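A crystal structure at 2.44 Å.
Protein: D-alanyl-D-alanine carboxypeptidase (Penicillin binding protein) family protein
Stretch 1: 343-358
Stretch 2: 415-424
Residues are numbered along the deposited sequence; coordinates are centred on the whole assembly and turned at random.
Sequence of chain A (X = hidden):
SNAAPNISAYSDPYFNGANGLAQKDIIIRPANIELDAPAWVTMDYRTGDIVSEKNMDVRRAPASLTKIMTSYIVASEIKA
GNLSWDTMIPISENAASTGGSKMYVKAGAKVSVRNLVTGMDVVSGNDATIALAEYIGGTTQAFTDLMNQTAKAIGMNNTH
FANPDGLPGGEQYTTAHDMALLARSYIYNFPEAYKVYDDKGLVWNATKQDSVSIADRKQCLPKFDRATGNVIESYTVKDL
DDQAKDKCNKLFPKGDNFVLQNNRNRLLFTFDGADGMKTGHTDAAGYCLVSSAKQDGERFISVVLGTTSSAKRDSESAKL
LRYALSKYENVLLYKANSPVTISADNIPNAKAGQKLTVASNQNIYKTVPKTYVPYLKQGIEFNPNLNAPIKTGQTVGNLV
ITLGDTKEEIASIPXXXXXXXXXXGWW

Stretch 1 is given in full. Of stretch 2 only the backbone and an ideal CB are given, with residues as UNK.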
# COMPACT_ATOMS: atom_id res chain seq x y z
N SER A 343 -29.69 -22.21 24.11
CA SER A 343 -30.98 -22.81 24.40
C SER A 343 -32.09 -22.10 23.64
O SER A 343 -32.15 -20.87 23.60
CB SER A 343 -31.27 -22.76 25.90
OG SER A 343 -31.17 -21.44 26.39
N ALA A 344 -32.99 -22.88 23.05
CA ALA A 344 -34.10 -22.34 22.28
C ALA A 344 -35.37 -22.15 23.09
O ALA A 344 -36.40 -21.77 22.53
CB ALA A 344 -34.40 -23.23 21.07
N ASP A 345 -35.33 -22.40 24.41
CA ASP A 345 -36.56 -22.30 25.20
C ASP A 345 -37.03 -20.87 25.32
O ASP A 345 -38.24 -20.61 25.37
CB ASP A 345 -36.34 -22.90 26.59
CG ASP A 345 -35.66 -24.25 26.53
OD1 ASP A 345 -35.28 -24.78 27.59
OD2 ASP A 345 -35.50 -24.76 25.40
N ASN A 346 -36.10 -19.91 25.38
CA ASN A 346 -36.47 -18.53 25.64
C ASN A 346 -37.11 -17.87 24.42
O ASN A 346 -37.90 -16.94 24.57
CB ASN A 346 -35.26 -17.73 26.10
CG ASN A 346 -35.20 -17.57 27.60
OD1 ASN A 346 -34.76 -18.48 28.32
ND2 ASN A 346 -35.64 -16.43 28.10
N ILE A 347 -36.78 -18.32 23.22
CA ILE A 347 -37.34 -17.68 22.02
C ILE A 347 -38.84 -17.95 21.98
O ILE A 347 -39.28 -19.05 22.35
CB ILE A 347 -36.63 -18.17 20.76
CG1 ILE A 347 -37.60 -18.92 19.82
CG2 ILE A 347 -35.41 -19.03 21.12
CD1 ILE A 347 -36.92 -19.67 18.70
N PRO A 348 -39.67 -16.97 21.59
CA PRO A 348 -41.12 -17.16 21.70
C PRO A 348 -41.64 -18.24 20.76
O PRO A 348 -41.06 -18.51 19.70
CB PRO A 348 -41.69 -15.78 21.35
CG PRO A 348 -40.62 -15.10 20.60
CD PRO A 348 -39.33 -15.60 21.18
N ASN A 349 -42.73 -18.88 21.18
CA ASN A 349 -43.46 -19.91 20.44
C ASN A 349 -42.63 -21.17 20.19
O ASN A 349 -43.04 -22.00 19.39
CB ASN A 349 -43.97 -19.40 19.08
CG ASN A 349 -45.29 -18.67 19.19
OD1 ASN A 349 -46.25 -19.17 19.79
ND2 ASN A 349 -45.36 -17.48 18.60
N ALA A 350 -41.51 -21.35 20.87
CA ALA A 350 -40.61 -22.46 20.59
C ALA A 350 -40.89 -23.67 21.48
O ALA A 350 -41.30 -23.54 22.64
CB ALA A 350 -39.16 -22.02 20.75
N LYS A 351 -40.63 -24.85 20.92
CA LYS A 351 -40.71 -26.08 21.70
C LYS A 351 -39.58 -26.11 22.71
O LYS A 351 -38.48 -25.62 22.45
CB LYS A 351 -40.63 -27.30 20.77
CG LYS A 351 -41.53 -28.46 21.16
CD LYS A 351 -42.30 -28.97 19.95
CE LYS A 351 -42.27 -30.49 19.86
NZ LYS A 351 -43.60 -31.05 19.53
N ALA A 352 -39.84 -26.70 23.88
CA ALA A 352 -38.91 -26.57 25.00
C ALA A 352 -37.70 -27.50 24.88
O ALA A 352 -36.68 -27.27 25.55
CB ALA A 352 -39.63 -26.84 26.32
N GLY A 353 -37.78 -28.55 24.06
CA GLY A 353 -36.70 -29.53 24.04
C GLY A 353 -35.50 -29.12 23.21
O GLY A 353 -34.38 -29.54 23.50
N GLN A 354 -35.70 -28.26 22.22
CA GLN A 354 -34.70 -28.09 21.19
C GLN A 354 -33.67 -27.01 21.54
O GLN A 354 -33.85 -26.19 22.45
CB GLN A 354 -35.38 -27.78 19.86
CG GLN A 354 -36.68 -27.03 19.99
CD GLN A 354 -37.51 -27.08 18.73
OE1 GLN A 354 -38.53 -26.39 18.61
NE2 GLN A 354 -37.09 -27.89 17.77
N LYS A 355 -32.56 -27.04 20.80
CA LYS A 355 -31.50 -26.04 20.89
C LYS A 355 -31.22 -25.49 19.50
O LYS A 355 -31.54 -26.12 18.48
CB LYS A 355 -30.21 -26.63 21.48
CG LYS A 355 -30.09 -26.52 23.00
CD LYS A 355 -29.81 -27.87 23.64
CE LYS A 355 -28.65 -28.60 22.95
NZ LYS A 355 -27.38 -27.84 23.00
N LEU A 356 -30.61 -24.31 19.45
CA LEU A 356 -30.36 -23.61 18.20
C LEU A 356 -28.86 -23.34 18.05
O LEU A 356 -28.25 -22.70 18.91
CB LEU A 356 -31.13 -22.29 18.13
CG LEU A 356 -30.89 -21.43 16.89
CD1 LEU A 356 -31.35 -22.15 15.63
CD2 LEU A 356 -31.58 -20.08 17.01
N THR A 357 -28.29 -23.81 16.94
CA THR A 357 -26.91 -23.52 16.57
C THR A 357 -26.91 -22.57 15.38
O THR A 357 -27.69 -22.73 14.44
CB THR A 357 -26.14 -24.79 16.22
OG1 THR A 357 -26.04 -25.63 17.37
CG2 THR A 357 -24.74 -24.47 15.72
N VAL A 358 -26.03 -21.56 15.43
CA VAL A 358 -25.89 -20.58 14.37
C VAL A 358 -24.43 -20.52 13.94
O VAL A 358 -23.52 -20.87 14.69
CB VAL A 358 -26.39 -19.18 14.80
CG1 VAL A 358 -27.85 -19.25 15.20
CG2 VAL A 358 -25.54 -18.65 15.94
N UNK A 415 -25.63 -13.88 10.94
CA UNK A 415 -25.48 -15.29 11.27
C UNK A 415 -26.75 -16.02 10.86
O UNK A 415 -27.85 -15.46 10.85
CB UNK A 415 -25.19 -15.48 12.76
N UNK A 416 -26.59 -17.29 10.51
CA UNK A 416 -27.66 -18.07 9.90
C UNK A 416 -27.91 -19.31 10.74
O UNK A 416 -27.04 -19.79 11.47
CB UNK A 416 -27.31 -18.45 8.46
N UNK A 417 -29.13 -19.84 10.63
CA UNK A 417 -29.54 -20.98 11.44
C UNK A 417 -29.00 -22.28 10.87
O UNK A 417 -29.06 -22.52 9.66
CB UNK A 417 -31.07 -21.04 11.54
N UNK A 418 -28.44 -23.12 11.75
CA UNK A 418 -27.99 -24.45 11.38
C UNK A 418 -28.90 -25.55 11.91
O UNK A 418 -28.71 -26.71 11.55
CB UNK A 418 -26.56 -24.67 11.89
N UNK A 419 -29.88 -25.21 12.75
CA UNK A 419 -30.86 -26.14 13.28
C UNK A 419 -32.26 -25.75 12.82
O UNK A 419 -32.45 -24.78 12.09
CB UNK A 419 -30.79 -26.18 14.81
N UNK A 420 -33.24 -26.52 13.28
CA UNK A 420 -34.66 -26.21 13.13
C UNK A 420 -35.28 -26.13 14.51
O UNK A 420 -34.90 -26.88 15.42
CB UNK A 420 -35.37 -27.25 12.27
N UNK A 421 -36.23 -25.21 14.68
CA UNK A 421 -37.02 -25.12 15.90
C UNK A 421 -38.49 -25.20 15.52
O UNK A 421 -38.94 -24.55 14.57
CB UNK A 421 -36.72 -23.83 16.67
N UNK A 422 -39.24 -26.01 16.27
CA UNK A 422 -40.65 -26.28 16.00
C UNK A 422 -41.51 -25.48 16.96
O UNK A 422 -41.24 -25.47 18.17
CB UNK A 422 -40.96 -27.77 16.12
N UNK A 423 -42.52 -24.80 16.43
CA UNK A 423 -43.40 -24.03 17.29
C UNK A 423 -44.35 -24.95 18.04
O UNK A 423 -44.64 -26.07 17.60
CB UNK A 423 -44.19 -23.00 16.47
N UNK A 424 -44.83 -24.48 19.19
CA UNK A 424 -45.74 -25.26 20.02
C UNK A 424 -47.18 -25.04 19.59
O UNK A 424 -47.53 -25.24 18.42
CB UNK A 424 -45.57 -24.90 21.50

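At position 415 the backbone is extended and CA-to-CB points toward stretch 1, with the ideal CB 4.4 Å from Val358 CB. An aliphatic side chain would suit this apolar neighbour, and a branched one would fill the space well. The residue is Val415, whose CG2 packs 3.6 Å from CB of Val358.

Position 416 turns its CB away, and nothing of stretch 1 lies within 5.5 Å, so many side chains are possible; it is Val416. Its backbone contributes instead, the carbonyl O receiving a CA-H...O contact from Val358 CA at 3.2 Å.

Position 417 pairs with Val358 in an antiparallel, non-hydrogen-bonded bridge, their CA atoms 4.7 Å apart and their side chains on the same face of the sheet. The ideal CB is already 4.2 Å from Leu356 CD1, which favours a small or apolar residue. Ala417 keeps its CB 4.3 Å from Leu356 CD1.

At position 418 the strand has ended. The backbone N donates to Thr357 O (2.8 Å, 160°), a bond any residue but proline could make. CB points toward stretch 1, 3.4 Å from the same carbonyl, yet a long chain could continue past it. Met418 does so, its end leading away.

Position 419 also points toward stretch 1, its CB 4.1 Å from Thr357 N. That amide is a donor, so a short side chain bearing an acceptor, such as asparagine, aspartate or serine, would suit. Asn419 accepts from it through OD1 (Thr357 N to Asn419 OD1, 2.7 Å), while its CB lies 4.1 Å from Leu356 CD1.

Position 420 faces away into space free of stretch 1, where a polar residue is easily accepted; it is Asn420.

Position 421 points toward a hollow lined by Ala344 CB, Ile347 CD1 and the Gln354 side chain. A medium-sized aliphatic group fits best. Val421 places CG1 3.8 Å from Ala344 CB and CG2 4.2 Å from Ile347 CD1.

Position 422 directs its CB sideways, beside Gln354 and the Lys351 chain, so small or polar residues would serve. It is Ser422, held mainly by backbone: its N gives a very short bond to Gln354 OE1 (2.5 Å), and its O accepts from Lys351 N (2.9 Å).

At position 423 CB points away overall but sits a tight 3.3 Å from Asn349 O; an outward polar chain is plausible, and Gln423 is found.

Position 424 runs sideways past carbonyl acceptors, inviting a donor. Lys424 N bonds Asn349 O (3.1 Å), and its NZ reaches Ala350 O in a weak bond of 3.4 Å.

Stretch 2 415-424: VVAMNNVSQK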
# COMPACT_ATOMS: atom_id res chain seq x y z
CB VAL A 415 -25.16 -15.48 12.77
CG1 VAL A 415 -26.42 -15.41 13.61
CG2 VAL A 415 -24.41 -16.77 12.99
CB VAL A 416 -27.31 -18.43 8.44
CG1 VAL A 416 -26.68 -19.81 8.34
CG2 VAL A 416 -28.53 -18.32 7.55
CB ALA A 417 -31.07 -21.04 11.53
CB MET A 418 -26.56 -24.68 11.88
CG MET A 418 -25.57 -23.57 11.53
SD MET A 418 -24.54 -23.93 10.09
CE MET A 418 -25.47 -23.14 8.78
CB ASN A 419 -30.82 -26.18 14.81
CG ASN A 419 -29.63 -26.93 15.36
OD1 ASN A 419 -28.80 -26.36 16.05
ND2 ASN A 419 -29.55 -28.22 15.06
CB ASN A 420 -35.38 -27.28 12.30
CG ASN A 420 -35.16 -27.11 10.81
OD1 ASN A 420 -35.36 -26.03 10.27
ND2 ASN A 420 -34.74 -28.18 10.14
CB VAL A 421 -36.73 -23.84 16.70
CG1 VAL A 421 -35.42 -23.98 17.44
CG2 VAL A 421 -36.70 -22.64 15.76
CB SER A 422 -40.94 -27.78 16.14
OG SER A 422 -39.90 -28.54 15.56
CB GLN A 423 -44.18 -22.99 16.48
CG GLN A 423 -45.45 -23.52 15.83
CD GLN A 423 -45.21 -24.05 14.43
OE1 GLN A 423 -45.79 -23.56 13.46
NE2 GLN A 423 -44.37 -25.07 14.31
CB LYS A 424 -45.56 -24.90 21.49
CG LYS A 424 -46.12 -23.54 21.89
CD LYS A 424 -45.22 -22.85 22.91
CE LYS A 424 -44.59 -23.85 23.87
NZ LYS A 424 -43.81 -23.18 24.95
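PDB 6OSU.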